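Oxidoreductase, Gfo/Idh/MocA family (Vibrio cholerae, PDB 1XEA) probably binds a nicotinamide adenine dinucleotide cofactor in a Rossmann domain and uses it to oxidise or reduce a substrate that is not established. Local coordinates at residues 82-87 and 107-112; 121-126 and 238-243. All coordinates share one frame; numbering follows the deposited sequence.

Contact 1 of 2, residues 82-87 and 107-112; sequences FFLHLG and YELAEK
L84 sets its forked end against the single methyl of A110, with CD2 3.9 Å and CD1 4.1 Å from A110 CB. Its chi1 (-79°) sets CG beside the backbone N, and from there both methyls come within reach of A110 CB. The residue before A110, L109, reaches across with CG anti to its backbone N (chi1 171°), laying CD2 4.2 Å from L84 CB at the root of that side chain. L84 is thus met at its tip by an alanine and at its base by a leucine. The small alanine lets the backbones draw together, L84 CA lying 5.8 Å from A110 CA, while the longer L109 packs beside it. No hydrogen bond crosses here; the contact is purely apolar.

The two helices, 76-85 and 100-112, are successive crossover connections of the Rossmann fold, each joining one parallel strand to the next in beta-alpha-beta fashion, and they meet side by side. L84 also touches T90 of strand 90-93, so it packs against both the neighbouring helix and the sheet. F83, too, rests on T90, and F82 CD2 sits 3.5 Å above the centre of the F83 ring. One face of the F82 ring is met, toward its rim, by L86 CD1. The chain then turns out of helical geometry at G87 in what fits a Schellman motif, and the positive phi there (67°) suits a residue without a side chain. Across the seam, Y107 turns from L84 toward helix 286-311, touching I289, N292 and L293, and its OH is hydrogen-bonded to L117 O.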
ATOM      1  N   PHE A  82       8.405  34.368 -34.780  1.00 56.42           N
ATOM      2  CA  PHE A  82       9.450  35.387 -34.752  1.00 57.55           C
ATOM      3  C   PHE A  82      10.865  34.821 -34.770  1.00 57.64           C
ATOM      4  O   PHE A  82      11.664  35.143 -35.655  1.00 58.19           O
ATOM      5  CB  PHE A  82       9.295  36.285 -33.528  1.00 58.32           C
ATOM      6  CG  PHE A  82      10.292  37.404 -33.477  1.00 60.27           C
ATOM      7  CD1 PHE A  82      10.325  38.368 -34.485  1.00 61.43           C
ATOM      8  CD2 PHE A  82      11.189  37.506 -32.423  1.00 60.73           C
ATOM      9  CE1 PHE A  82      11.235  39.424 -34.438  1.00 61.13           C
ATOM     10  CE2 PHE A  82      12.103  38.558 -32.365  1.00 62.39           C
ATOM     11  CZ  PHE A  82      12.127  39.519 -33.376  1.00 61.85           C
ATOM     12  N   PHE A  83      11.181  33.977 -33.797  1.00 56.80           N
ATOM     13  CA  PHE A  83      12.518  33.410 -33.740  1.00 56.52           C
ATOM     14  C   PHE A  83      12.712  32.305 -34.759  1.00 57.71           C
ATOM     15  O   PHE A  83      13.839  32.020 -35.162  1.00 58.27           O
ATOM     16  CB  PHE A  83      12.817  32.891 -32.340  1.00 53.21           C
ATOM     17  CG  PHE A  83      12.681  33.934 -31.280  1.00 49.45           C
ATOM     18  CD1 PHE A  83      11.447  34.189 -30.695  1.00 47.08           C
ATOM     19  CD2 PHE A  83      13.781  34.682 -30.880  1.00 47.34           C
ATOM     20  CE1 PHE A  83      11.312  35.172 -29.725  1.00 45.65           C
ATOM     21  CE2 PHE A  83      13.657  35.668 -29.911  1.00 45.68           C
ATOM     22  CZ  PHE A  83      12.420  35.913 -29.331  1.00 45.10           C
ATOM     23  N   LEU A  84      11.616  31.681 -35.175  1.00 58.41           N
ATOM     24  CA  LEU A  84      11.716  30.622 -36.165  1.00 59.69           C
ATOM     25  C   LEU A  84      12.176  31.210 -37.488  1.00 61.07           C
ATOM     26  O   LEU A  84      12.952  30.586 -38.219  1.00 60.95           O
ATOM     27  CB  LEU A  84      10.374  29.920 -36.341  1.00 58.16           C
ATOM     28  CG  LEU A  84      10.055  28.917 -35.242  1.00 57.85           C
ATOM     29  CD1 LEU A  84       8.686  28.328 -35.509  1.00 58.58           C
ATOM     30  CD2 LEU A  84      11.110  27.820 -35.217  1.00 57.12           C
ATOM     31  N   HIS A  85      11.704  32.415 -37.798  1.00 62.54           N
ATOM     32  CA  HIS A  85      12.095  33.066 -39.033  1.00 64.59           C
ATOM     33  C   HIS A  85      13.544  33.557 -38.926  1.00 64.41           C
ATOM     34  O   HIS A  85      14.330  33.443 -39.876  1.00 65.01           O
ATOM     35  CB  HIS A  85      11.143  34.222 -39.340  1.00 68.07           C
ATOM     36  CG  HIS A  85      11.541  35.014 -40.544  1.00 72.82           C
ATOM     37  ND1 HIS A  85      12.395  34.527 -41.512  1.00 75.24           N
ATOM     38  CD2 HIS A  85      11.252  36.285 -40.907  1.00 74.52           C
ATOM     39  CE1 HIS A  85      12.622  35.466 -42.412  1.00 75.99           C
ATOM     40  NE2 HIS A  85      11.939  36.544 -42.068  1.00 75.95           N
ATOM     41  N   LEU A  86      13.893  34.098 -37.763  1.00 62.74           N
ATOM     42  CA  LEU A  86      15.246  34.581 -37.519  1.00 61.02           C
ATOM     43  C   LEU A  86      16.226  33.410 -37.529  1.00 60.21           C
ATOM     44  O   LEU A  86      17.427  33.593 -37.327  1.00 59.88           O
ATOM     45  CB  LEU A  86      15.317  35.276 -36.164  1.00 62.36           C
ATOM     46  CG  LEU A  86      14.402  36.485 -36.014  1.00 64.71           C
ATOM     47  CD1 LEU A  86      14.273  36.870 -34.545  1.00 65.23           C
ATOM     48  CD2 LEU A  86      14.957  37.634 -36.833  1.00 64.55           C
ATOM     49  N   GLY A  87      15.700  32.206 -37.746  1.00 59.36           N
ATOM     50  CA  GLY A  87      16.533  31.014 -37.784  1.00 58.16           C
ATOM     51  C   GLY A  87      17.172  30.634 -36.459  1.00 57.43           C
ATOM     52  O   GLY A  87      18.395  30.531 -36.347  1.00 57.91           O
ATOM     53  N   TYR A 107       4.989  24.601 -37.713  1.00 51.66           N
ATOM     54  CA  TYR A 107       5.909  23.554 -38.140  1.00 53.27           C
ATOM     55  C   TYR A 107       6.270  23.687 -39.598  1.00 54.24           C
ATOM     56  O   TYR A 107       7.412  23.432 -39.982  1.00 53.76           O
ATOM     57  CB  TYR A 107       5.359  22.152 -37.864  1.00 53.67           C
ATOM     58  CG  TYR A 107       5.810  21.631 -36.527  1.00 54.13           C
ATOM     59  CD1 TYR A 107       4.908  21.487 -35.477  1.00 54.16           C
ATOM     60  CD2 TYR A 107       7.161  21.371 -36.282  1.00 53.87           C
ATOM     61  CE1 TYR A 107       5.331  21.108 -34.211  1.00 54.18           C
ATOM     62  CE2 TYR A 107       7.600  20.991 -35.018  1.00 54.85           C
ATOM     63  CZ  TYR A 107       6.676  20.866 -33.986  1.00 55.23           C
ATOM     64  OH  TYR A 107       7.093  20.541 -32.717  1.00 56.14           O
ATOM     65  N   GLU A 108       5.298  24.076 -40.418  1.00 56.19           N
ATOM     66  CA  GLU A 108       5.564  24.271 -41.837  1.00 56.84           C
ATOM     67  C   GLU A 108       6.625  25.362 -41.923  1.00 55.70           C
ATOM     68  O   GLU A 108       7.618  25.212 -42.626  1.00 56.09           O
ATOM     69  CB  GLU A 108       4.286  24.692 -42.575  1.00 58.47           C
ATOM     70  CG  GLU A 108       3.660  23.580 -43.429  1.00 63.41           C
ATOM     71  CD  GLU A 108       2.363  24.002 -44.122  1.00 67.29           C
ATOM     72  OE1 GLU A 108       2.337  25.081 -44.759  1.00 70.67           O
ATOM     73  OE2 GLU A 108       1.362  23.248 -44.044  1.00 69.45           O
ATOM     74  N   LEU A 109       6.422  26.439 -41.169  1.00 55.94           N
ATOM     75  CA  LEU A 109       7.346  27.567 -41.129  1.00 55.88           C
ATOM     76  C   LEU A 109       8.747  27.151 -40.710  1.00 56.43           C
ATOM     77  O   LEU A 109       9.730  27.510 -41.355  1.00 55.10           O
ATOM     78  CB  LEU A 109       6.823  28.627 -40.156  1.00 55.72           C
ATOM     79  CG  LEU A 109       7.760  29.795 -39.802  1.00 57.72           C
ATOM     80  CD1 LEU A 109       8.148  30.575 -41.049  1.00 58.35           C
ATOM     81  CD2 LEU A 109       7.069  30.720 -38.808  1.00 58.81           C
ATOM     82  N   ALA A 110       8.829  26.405 -39.613  1.00 59.69           N
ATOM     83  CA  ALA A 110      10.109  25.935 -39.084  1.00 61.36           C
ATOM     84  C   ALA A 110      10.861  25.067 -40.095  1.00 62.82           C
ATOM     85  O   ALA A 110      12.088  25.078 -40.127  1.00 61.70           O
ATOM     86  CB  ALA A 110       9.875  25.159 -37.794  1.00 61.11           C
ATOM     87  N   GLU A 111      10.119  24.314 -40.906  1.00 65.17           N
ATOM     88  CA  GLU A 111      10.715  23.456 -41.922  1.00 67.42           C
ATOM     89  C   GLU A 111      11.350  24.258 -43.045  1.00 66.85           C
ATOM     90  O   GLU A 111      12.312  23.807 -43.669  1.00 66.81           O
ATOM     91  CB  GLU A 111       9.670  22.506 -42.504  1.00 71.16           C
ATOM     92  CG  GLU A 111       9.321  21.337 -41.586  1.00 79.62           C
ATOM     93  CD  GLU A 111       8.323  20.367 -42.211  1.00 84.13           C
ATOM     94  OE1 GLU A 111       8.561  19.933 -43.370  1.00 86.93           O
ATOM     95  OE2 GLU A 111       7.309  20.031 -41.539  1.00 85.60           O
ATOM     96  N   LYS A 112      10.811  25.442 -43.313  1.00 66.13           N
ATOM     97  CA  LYS A 112      11.369  26.284 -44.359  1.00 65.82           C
ATOM     98  C   LYS A 112      12.725  26.821 -43.923  1.00 66.15           C
ATOM     99  O   LYS A 112      13.693  26.760 -44.679  1.00 66.61           O
ATOM    100  CB  LYS A 112      10.441  27.460 -44.672  1.00 65.20           C
ATOM    101  CG  LYS A 112       9.164  27.083 -45.404  1.00 65.62           C
ATOM    102  CD  LYS A 112       8.336  28.322 -45.718  1.00 65.78           C
ATOM    103  CE  LYS A 112       9.056  29.237 -46.705  1.00 65.51           C
ATOM    104  NZ  LYS A 112       9.318  28.538 -47.995  1.00 64.57           N
TER

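Contact 2 of 2, residues 121-126 and 238-243; sequences FNRRHI and DSFTQG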
ATOM      1  N   PHE A 121       6.794  18.407 -23.592  1.00 43.36           N
ATOM      2  CA  PHE A 121       5.953  17.330 -23.085  1.00 42.43           C
ATOM      3  C   PHE A 121       6.783  16.519 -22.097  1.00 41.70           C
ATOM      4  O   PHE A 121       7.313  15.460 -22.445  1.00 43.53           O
ATOM      5  CB  PHE A 121       5.521  16.427 -24.229  1.00 42.10           C
ATOM      6  CG  PHE A 121       4.444  17.004 -25.100  1.00 41.68           C
ATOM      7  CD1 PHE A 121       4.683  17.249 -26.453  1.00 40.60           C
ATOM      8  CD2 PHE A 121       3.156  17.200 -24.595  1.00 41.49           C
ATOM      9  CE1 PHE A 121       3.656  17.670 -27.294  1.00 39.55           C
ATOM     10  CE2 PHE A 121       2.117  17.622 -25.422  1.00 39.91           C
ATOM     11  CZ  PHE A 121       2.367  17.855 -26.775  1.00 40.40           C
ATOM     12  N   ASN A 122       6.879  17.008 -20.864  1.00 39.24           N
ATOM     13  CA  ASN A 122       7.677  16.340 -19.847  1.00 36.62           C
ATOM     14  C   ASN A 122       7.308  14.870 -19.599  1.00 36.45           C
ATOM     15  O   ASN A 122       8.180  14.057 -19.301  1.00 36.44           O
ATOM     16  CB  ASN A 122       7.637  17.134 -18.535  1.00 35.26           C
ATOM     17  CG  ASN A 122       6.310  17.027 -17.819  1.00 37.36           C
ATOM     18  OD1 ASN A 122       6.272  16.696 -16.638  1.00 37.73           O
ATOM     19  ND2 ASN A 122       5.218  17.314 -18.519  1.00 37.98           N
ATOM     20  N   ARG A 123       6.034  14.522 -19.747  1.00 34.40           N
ATOM     21  CA  ARG A 123       5.605  13.151 -19.526  1.00 32.50           C
ATOM     22  C   ARG A 123       6.165  12.163 -20.550  1.00 33.37           C
ATOM     23  O   ARG A 123       5.726  11.015 -20.601  1.00 33.64           O
ATOM     24  CB  ARG A 123       4.077  13.075 -19.511  1.00 30.67           C
ATOM     25  CG  ARG A 123       3.478  12.851 -18.148  1.00 30.48           C
ATOM     26  CD  ARG A 123       2.212  13.664 -17.961  1.00 32.13           C
ATOM     27  NE  ARG A 123       2.513  15.033 -17.554  1.00 32.18           N
ATOM     28  CZ  ARG A 123       2.214  15.538 -16.361  1.00 31.53           C
ATOM     29  NH1 ARG A 123       1.598  14.799 -15.450  1.00 28.87           N
ATOM     30  NH2 ARG A 123       2.549  16.784 -16.072  1.00 35.72           N
ATOM     31  N   ARG A 124       7.111  12.593 -21.384  1.00 32.58           N
ATOM     32  CA  ARG A 124       7.722  11.671 -22.352  1.00 32.45           C
ATOM     33  C   ARG A 124       9.111  11.310 -21.851  1.00 32.09           C
ATOM     34  O   ARG A 124       9.770  10.437 -22.409  1.00 31.53           O
ATOM     35  CB  ARG A 124       7.894  12.312 -23.728  1.00 35.37           C
ATOM     36  CG  ARG A 124       6.633  12.520 -24.526  1.00 39.78           C
ATOM     37  CD  ARG A 124       6.988  13.008 -25.929  1.00 39.91           C
ATOM     38  NE  ARG A 124       5.808  13.540 -26.604  1.00 42.94           N
ATOM     39  CZ  ARG A 124       5.832  14.242 -27.732  1.00 42.01           C
ATOM     40  NH1 ARG A 124       6.990  14.501 -28.328  1.00 41.73           N
ATOM     41  NH2 ARG A 124       4.696  14.695 -28.251  1.00 40.23           N
ATOM     42  N   HIS A 125       9.543  12.004 -20.799  1.00 31.37           N
ATOM     43  CA  HIS A 125      10.862  11.820 -20.205  1.00 30.04           C
ATOM     44  C   HIS A 125      10.817  11.435 -18.735  1.00 30.93           C
ATOM     45  O   HIS A 125      11.729  11.766 -17.973  1.00 32.35           O
ATOM     46  CB  HIS A 125      11.656  13.111 -20.333  1.00 30.63           C
ATOM     47  CG  HIS A 125      11.712  13.631 -21.728  1.00 34.76           C
ATOM     48  ND1 HIS A 125      12.634  13.180 -22.648  1.00 34.28           N
ATOM     49  CD2 HIS A 125      10.899  14.487 -22.392  1.00 34.77           C
ATOM     50  CE1 HIS A 125      12.383  13.732 -23.820  1.00 33.77           C
ATOM     51  NE2 HIS A 125      11.336  14.528 -23.692  1.00 34.86           N
ATOM     52  N   ILE A 126       9.758  10.759 -18.316  1.00 28.60           N
ATOM     53  CA  ILE A 126       9.671  10.363 -16.923  1.00 27.82           C
ATOM     54  C   ILE A 126      10.716   9.284 -16.673  1.00 28.66           C
ATOM     55  O   ILE A 126      10.573   8.145 -17.140  1.00 30.36           O
ATOM     56  CB  ILE A 126       8.276   9.844 -16.589  1.00 25.87           C
ATOM     57  CG1 ILE A 126       7.254  10.912 -16.958  1.00 24.29           C
ATOM     58  CG2 ILE A 126       8.184   9.498 -15.109  1.00 25.55           C
ATOM     59  CD1 ILE A 126       7.502  12.257 -16.311  1.00 19.46           C
ATOM     60  N   ASP A 238       1.566   4.670  -9.411  1.00 35.84           N
ATOM     61  CA  ASP A 238       0.634   5.566  -8.719  1.00 35.90           C
ATOM     62  C   ASP A 238       1.221   6.974  -8.580  1.00 33.71           C
ATOM     63  O   ASP A 238       0.594   7.873  -8.014  1.00 33.82           O
ATOM     64  CB  ASP A 238       0.293   5.001  -7.332  1.00 37.63           C
ATOM     65  CG  ASP A 238       1.521   4.534  -6.585  1.00 41.39           C
ATOM     66  OD1 ASP A 238       2.177   3.570  -7.039  1.00 43.63           O
ATOM     67  OD2 ASP A 238       1.854   5.129  -5.545  1.00 46.99           O
ATOM     68  N   SER A 239       2.434   7.152  -9.088  1.00 31.23           N
ATOM     69  CA  SER A 239       3.101   8.442  -9.050  1.00 29.52           C
ATOM     70  C   SER A 239       4.321   8.365  -9.969  1.00 30.95           C
ATOM     71  O   SER A 239       4.486   7.399 -10.718  1.00 32.37           O
ATOM     72  CB  SER A 239       3.552   8.792  -7.628  1.00 25.81           C
ATOM     73  OG  SER A 239       4.695   8.061  -7.238  1.00 22.83           O
ATOM     74  N   PHE A 240       5.175   9.378  -9.913  1.00 30.26           N
ATOM     75  CA  PHE A 240       6.363   9.378 -10.728  1.00 29.50           C
ATOM     76  C   PHE A 240       7.533   8.733  -9.992  1.00 29.95           C
ATOM     77  O   PHE A 240       8.584   8.530 -10.576  1.00 30.48           O
ATOM     78  CB  PHE A 240       6.718  10.811 -11.141  1.00 30.97           C
ATOM     79  CG  PHE A 240       5.678  11.468 -11.999  1.00 33.61           C
ATOM     80  CD1 PHE A 240       5.056  12.640 -11.580  1.00 32.25           C
ATOM     81  CD2 PHE A 240       5.274  10.882 -13.205  1.00 33.78           C
ATOM     82  CE1 PHE A 240       4.043  13.216 -12.349  1.00 32.45           C
ATOM     83  CE2 PHE A 240       4.258  11.451 -13.985  1.00 33.44           C
ATOM     84  CZ  PHE A 240       3.635  12.620 -13.556  1.00 32.65           C
ATOM     85  N   THR A 241       7.358   8.372  -8.726  1.00 30.72           N
ATOM     86  CA  THR A 241       8.477   7.795  -7.984  1.00 32.81           C
ATOM     87  C   THR A 241       8.280   6.352  -7.578  1.00 34.31           C
ATOM     88  O   THR A 241       9.244   5.628  -7.360  1.00 36.10           O
ATOM     89  CB  THR A 241       8.771   8.609  -6.707  1.00 32.20           C
ATOM     90  OG1 THR A 241       7.745   8.369  -5.734  1.00 30.29           O
ATOM     91  CG2 THR A 241       8.814  10.079  -7.034  1.00 29.67           C
ATOM     92  N   GLN A 242       7.025   5.944  -7.473  1.00 36.29           N
ATOM     93  CA  GLN A 242       6.693   4.594  -7.069  1.00 37.09           C
ATOM     94  C   GLN A 242       5.774   3.882  -8.033  1.00 36.42           C
ATOM     95  O   GLN A 242       4.953   4.506  -8.719  1.00 35.12           O
ATOM     96  CB  GLN A 242       6.015   4.631  -5.717  1.00 41.27           C
ATOM     97  CG  GLN A 242       6.964   4.666  -4.570  1.00 49.75           C
ATOM     98  CD  GLN A 242       6.225   4.562  -3.261  1.00 54.93           C
ATOM     99  OE1 GLN A 242       6.823   4.265  -2.211  1.00 57.59           O
ATOM    100  NE2 GLN A 242       4.904   4.810  -3.308  1.00 53.66           N
ATOM    101  N   GLY A 243       5.906   2.559  -8.053  1.00 34.34           N
ATOM    102  CA  GLY A 243       5.068   1.746  -8.903  1.00 31.83           C
ATOM    103  C   GLY A 243       5.211   0.287  -8.547  1.00 31.11           C
ATOM    104  O   GLY A 243       6.145  -0.105  -7.849  1.00 31.56           O
TER
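I126 and F240 mark the closest approach of two irregular pieces of backbone, their CA atoms 7.1 Å apart. Residues 122-124 form a short 3-10 turn, and I126 occupies the N-cap position of helix 127-132. On the other side, 238-241 link strand 233-237 to strand 242-247, whose first residues are Q242 and G243. There S239 OG accepts from T241 N at 3.1 Å and from Q242 N at 3.2 Å, an ST turn and ST motif that shape the bend from which F240 projects. Serine suits this place, its short hydroxyl reaching both amides.

F240 points its ring at the other segment and offers CD2 to I126 CG2 at 3.7 Å, with I126 CD1 alongside at 4.1 Å from the same carbon. At the far end of the ring, R123 NH1 comes to 3.5 Å from F240 CZ, at the ring edge and near its plane. The chain of R123 is bent at chi2 and chi3, and the guanidinium and ring planes are 75° apart. Since NH1 also makes a salt bridge to E224, the carboxylate probably answers its charge, and the phenyl edge adds van der Waals contact rather than a cation-pi interaction.

Contact 1 lies wholly within the nucleotide-binding domain, where two neighbouring helices pack together; its centre is about 20 Å from the centre of the chain. Contact 2, whose centre is about 12 Å from the chain's centre, joins the loop that leaves the last Rossmann strand to a turn of the mixed sheet. They share no helix or strand, though strand 117-120 follows the second helix of contact 1 and leads into 121-126. The helix pair is buried and wholly aliphatic; the loop contact is partly buried and combines an aromatic ring with a charged side chain. Helix 286-311 ties their surroundings together, its N292 touching Y107 and accepting a hydrogen bond from R124.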